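Local coordinates for protein glutathione transferase gst1-6 (Anopheles dirus, PDB 1V2A) that probably catalyses the conjugation of glutathione to electrophilic compounds, releasing a halide and forming S-substituted glutathiones, as a homodimeric Delta-class transferase, at residues B[97-102]-B[158-163]; B[22-27]-B[69-74]. All coordinates share one frame; numbering follows the deposited sequence.

Contact 1 of 2, residues B[97-102]-B[158-163]; sequences FFDIGT and LGTVTA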
# COMPACT_ATOMS: atom_id res chain seq x y z
N PHE B 97 -4.19 3.04 1.00
CA PHE B 97 -3.94 1.62 0.79
C PHE B 97 -4.94 1.05 -0.19
O PHE B 97 -4.71 0.00 -0.80
CB PHE B 97 -3.96 0.86 2.13
CG PHE B 97 -2.69 1.05 2.93
CD1 PHE B 97 -2.60 2.05 3.88
CD2 PHE B 97 -1.57 0.26 2.67
CE1 PHE B 97 -1.40 2.28 4.57
CE2 PHE B 97 -0.37 0.48 3.34
CZ PHE B 97 -0.29 1.49 4.30
N PHE B 98 -6.04 1.77 -0.36
CA PHE B 98 -7.07 1.42 -1.31
C PHE B 98 -6.49 1.70 -2.70
O PHE B 98 -6.69 0.94 -3.65
CB PHE B 98 -8.30 2.30 -1.09
CG PHE B 98 -9.25 2.32 -2.25
CD1 PHE B 98 -10.07 1.23 -2.52
CD2 PHE B 98 -9.31 3.43 -3.09
CE1 PHE B 98 -10.93 1.24 -3.61
CE2 PHE B 98 -10.17 3.45 -4.17
CZ PHE B 98 -10.98 2.36 -4.43
N ASP B 99 -5.75 2.79 -2.79
CA ASP B 99 -5.14 3.22 -4.04
C ASP B 99 -4.09 2.25 -4.55
O ASP B 99 -4.20 1.71 -5.65
CB ASP B 99 -4.50 4.60 -3.85
CG ASP B 99 -4.06 5.22 -5.16
OD1 ASP B 99 -4.90 5.31 -6.07
OD2 ASP B 99 -2.89 5.61 -5.28
N ILE B 100 -3.06 2.03 -3.74
CA ILE B 100 -1.99 1.16 -4.15
C ILE B 100 -2.41 -0.30 -4.31
O ILE B 100 -1.98 -0.95 -5.27
CB ILE B 100 -0.79 1.23 -3.17
CG1 ILE B 100 0.40 0.51 -3.78
CG2 ILE B 100 -1.15 0.61 -1.82
CD1 ILE B 100 1.65 0.52 -2.92
N GLY B 101 -3.24 -0.79 -3.39
CA GLY B 101 -3.66 -2.18 -3.45
C GLY B 101 -5.00 -2.53 -4.05
O GLY B 101 -5.32 -3.71 -4.20
N THR B 102 -5.82 -1.55 -4.40
CA THR B 102 -7.11 -1.88 -4.97
C THR B 102 -7.35 -1.26 -6.33
O THR B 102 -7.37 -1.96 -7.34
CB THR B 102 -8.27 -1.45 -4.04
OG1 THR B 102 -8.14 -2.13 -2.79
CG2 THR B 102 -9.62 -1.78 -4.68
N LEU B 158 -5.99 11.00 -7.73
CA LEU B 158 -6.15 11.79 -8.93
C LEU B 158 -5.15 11.27 -9.97
O LEU B 158 -5.44 11.24 -11.16
CB LEU B 158 -5.88 13.27 -8.64
CG LEU B 158 -5.63 14.15 -9.87
CD1 LEU B 158 -6.86 14.12 -10.79
CD2 LEU B 158 -5.31 15.57 -9.43
N GLY B 159 -3.98 10.86 -9.51
CA GLY B 159 -3.00 10.34 -10.44
C GLY B 159 -3.51 9.02 -11.00
O GLY B 159 -3.48 8.78 -12.20
N THR B 160 -4.01 8.19 -10.11
CA THR B 160 -4.53 6.88 -10.46
C THR B 160 -5.70 6.91 -11.42
O THR B 160 -5.75 6.13 -12.36
CB THR B 160 -4.96 6.14 -9.19
OG1 THR B 160 -3.81 5.95 -8.36
CG2 THR B 160 -5.58 4.79 -9.54
N VAL B 161 -6.65 7.81 -11.19
CA VAL B 161 -7.82 7.87 -12.05
C VAL B 161 -7.56 8.41 -13.45
O VAL B 161 -8.12 7.90 -14.41
CB VAL B 161 -8.96 8.68 -11.39
CG1 VAL B 161 -10.18 8.71 -12.30
CG2 VAL B 161 -9.32 8.06 -10.06
N THR B 162 -6.73 9.44 -13.59
CA THR B 162 -6.46 9.98 -14.91
C THR B 162 -5.63 9.00 -15.74
O THR B 162 -5.48 9.16 -16.95
CB THR B 162 -5.71 11.35 -14.86
OG1 THR B 162 -4.30 11.13 -14.83
CG2 THR B 162 -6.12 12.15 -13.64
N ALA B 163 -5.08 7.99 -15.07
CA ALA B 163 -4.27 6.98 -15.74
C ALA B 163 -5.19 6.09 -16.56
O ALA B 163 -4.74 5.35 -17.43
CB ALA B 163 -3.50 6.15 -14.72
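Asp99 and Thr160 reach across from two neighbouring helices and make the whole of this small contact. The Thr160 hydroxyl OG1 donates a hydrogen bond to Asp99 OD1, with 2.6 Å between the two oxygens. The donor comes in on the syn lone pair of OD1, the side that faces the other carboxylate oxygen. OG1 therefore also sits 3.2 Å from Asp99 OD2, though only OD1 takes the bond. The two side chains run past each other in opposite directions. Thr160 CB lies 3.2 Å from Asp99 OD1, and the methyl CG2 is next to the same oxygen at 3.6 Å. The threonine thus meets the carboxylate with its hydroxyl first and its methyl alongside.

The backbones stay well apart. The CA atoms of Asp99 and Thr160, the nearest pair, are 7.4 Å from each other, and the side chains span that gap. Asp99 extends with CG turned opposite its own backbone N (chi1 -169°), which carries the carboxylate out from helix 86-115. This helix and helix 152-162 belong to the all-helical C-terminal domain of the glutathione transferase fold. Thr160 turns its hydroxyl to the backbone N side (chi1 -62°). There OG1 lies between two acceptors, Asp99 OD1 and Cys156 O, one turn back in its own helix. Its single proton would have to be shared between them.

Both residues are buried, and each carboxylate oxygen has a protein hydroxyl as partner. Asp99 OD1 has that of the threonine, and OD2 is hydrogen-bonded to Tyr65 OH. Partners on both oxygens hold the carboxylate group in its rotation. Tyr65 also lines the pocket of the bound glutathione sulfonic acid. On another side of helix 86-115, Phe97 stacks on Phe97 of the second subunit.

Contact 2 of 2, residues B[22-27]-B[69-74]; sequences LGITLN and LYLVET
Ile24 presses its terminal methyl CD1 against the side of Leu71. CD1 lies 4.0 Å from Leu71 CB and equally close to Leu71 CD2, so it sits against the root and one branch of the leucine. The two side chains cross at a slant. Ile24 is extended towards the helix, with CG1 opposite its carbonyl carbon (chi1 -53°) and the chain straight beyond it (chi2 178°).

Leu22 makes a second, looser contact beside it, at the next residue of the helix. Its CG also lies opposite the carbonyl carbon (chi1 -55°), which directs CD1 to Val72. CD1 meets Val72 CA at 4.2 Å and Val72 CG2 at 4.4 Å. Val72 CB points away from the loop, so the leucine methyl meets the valine at CA and at the branch CG2. Leu18 of helix 13-22 also packs on Leu71 and Val72.

Within helix 64-75, Thr74 OG1 donates to Tyr70 O at 2.7 Å. It comes from above the carbonyl plane, while Thr74 N bonds the same oxygen from the opposite face. OG1 also stands over the centre of the Tyr70 ring.

Gly23, with positive phi, ends helix 13-22 in a Schellman motif. The loop links this helix to strand 27-30, completing the beta-alpha-beta unit begun by strand 2-5. The contact packs this link against helix 64-75 in the thioredoxin-like N-terminal domain of glutathione transferases.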
# COMPACT_ATOMS: atom_id res chain seq x y z
N LEU B 22 2.75 22.93 -1.83
CA LEU B 22 3.45 23.35 -0.62
C LEU B 22 4.69 24.22 -0.83
O LEU B 22 5.41 24.52 0.14
CB LEU B 22 3.85 22.13 0.21
CG LEU B 22 2.79 21.11 0.63
CD1 LEU B 22 3.48 19.91 1.23
CD2 LEU B 22 1.81 21.73 1.62
N GLY B 23 4.97 24.59 -2.07
CA GLY B 23 6.13 25.43 -2.36
C GLY B 23 7.48 24.78 -2.14
O GLY B 23 8.42 25.43 -1.67
N ILE B 24 7.61 23.50 -2.48
CA ILE B 24 8.87 22.80 -2.30
C ILE B 24 9.63 22.72 -3.62
O ILE B 24 9.06 22.36 -4.66
CB ILE B 24 8.67 21.34 -1.79
CG1 ILE B 24 7.80 21.31 -0.53
CG2 ILE B 24 10.02 20.72 -1.45
CD1 ILE B 24 7.53 19.91 -0.02
N THR B 25 10.92 23.04 -3.59
CA THR B 25 11.72 22.97 -4.79
C THR B 25 12.25 21.56 -4.98
O THR B 25 12.95 21.02 -4.12
CB THR B 25 12.92 23.94 -4.76
OG1 THR B 25 12.46 25.29 -4.74
CG2 THR B 25 13.80 23.73 -6.00
N LEU B 26 11.89 20.96 -6.11
CA LEU B 26 12.34 19.62 -6.42
C LEU B 26 13.34 19.68 -7.57
O LEU B 26 13.04 20.22 -8.63
CB LEU B 26 11.16 18.74 -6.84
CG LEU B 26 10.14 18.29 -5.79
CD1 LEU B 26 9.10 17.42 -6.46
CD2 LEU B 26 10.84 17.51 -4.69
N ASN B 27 14.54 19.14 -7.34
CA ASN B 27 15.56 19.08 -8.38
C ASN B 27 15.22 17.84 -9.19
O ASN B 27 15.69 16.74 -8.88
CB ASN B 27 16.96 18.97 -7.76
CG ASN B 27 18.02 18.51 -8.77
OD1 ASN B 27 18.02 18.92 -9.93
ND2 ASN B 27 18.93 17.66 -8.31
N LEU B 69 3.93 11.39 2.08
CA LEU B 69 3.80 11.56 3.53
C LEU B 69 5.03 12.18 4.18
O LEU B 69 4.93 12.88 5.19
CB LEU B 69 3.47 10.23 4.19
CG LEU B 69 2.20 9.52 3.71
CD1 LEU B 69 1.99 8.28 4.56
CD2 LEU B 69 1.01 10.46 3.82
N TYR B 70 6.20 11.92 3.61
CA TYR B 70 7.44 12.46 4.12
C TYR B 70 7.52 13.98 3.91
O TYR B 70 7.84 14.73 4.84
CB TYR B 70 8.63 11.79 3.43
CG TYR B 70 9.96 12.46 3.70
CD1 TYR B 70 10.68 12.19 4.86
CD2 TYR B 70 10.49 13.38 2.79
CE1 TYR B 70 11.91 12.81 5.11
CE2 TYR B 70 11.72 14.00 3.03
CZ TYR B 70 12.42 13.72 4.19
OH TYR B 70 13.63 14.32 4.41
N LEU B 71 7.24 14.43 2.69
CA LEU B 71 7.29 15.84 2.33
C LEU B 71 6.30 16.68 3.12
O LEU B 71 6.62 17.79 3.56
CB LEU B 71 7.02 16.03 0.84
CG LEU B 71 8.10 15.55 -0.15
CD1 LEU B 71 7.58 15.71 -1.57
CD2 LEU B 71 9.38 16.34 0.02
N VAL B 72 5.08 16.16 3.28
CA VAL B 72 4.06 16.88 4.02
C VAL B 72 4.52 17.08 5.46
O VAL B 72 4.53 18.21 5.96
CB VAL B 72 2.72 16.10 4.02
CG1 VAL B 72 1.68 16.85 4.84
CG2 VAL B 72 2.23 15.89 2.61
N GLU B 73 4.90 15.99 6.12
CA GLU B 73 5.35 16.04 7.51
C GLU B 73 6.55 16.96 7.66
O GLU B 73 6.63 17.75 8.60
CB GLU B 73 5.71 14.63 8.02
CG GLU B 73 4.60 13.60 7.81
CD GLU B 73 4.83 12.28 8.54
OE1 GLU B 73 5.89 11.64 8.35
OE2 GLU B 73 3.94 11.89 9.31
N THR B 74 7.47 16.88 6.71
CA THR B 74 8.68 17.70 6.73
C THR B 74 8.49 19.16 6.30
O THR B 74 9.05 20.06 6.93
CB THR B 74 9.76 17.09 5.82
OG1 THR B 74 10.01 15.73 6.20
CG2 THR B 74 11.05 17.88 5.94

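Overall arrangement
Contact 2 lies in the N-terminal thioredoxin-like domain and contact 1 in the helical C-terminal domain. Their centres are about 21 Å apart, and their nearest atoms about 7 Å, without touching. Along the chain they follow in series: helix 64-75 of contact 2 is succeeded by helix 86-115 of contact 1. Tyr65, on helix 64-75, joins the two domains through its bond to Asp99. The Asp99 side chain is about 7 Å from the bound glutathione sulfonic acid, and the Leu71 side chain about 12 Å. Both contacts also border the second subunit, where Glu73 forms a salt bridge with Arg89 of that chain.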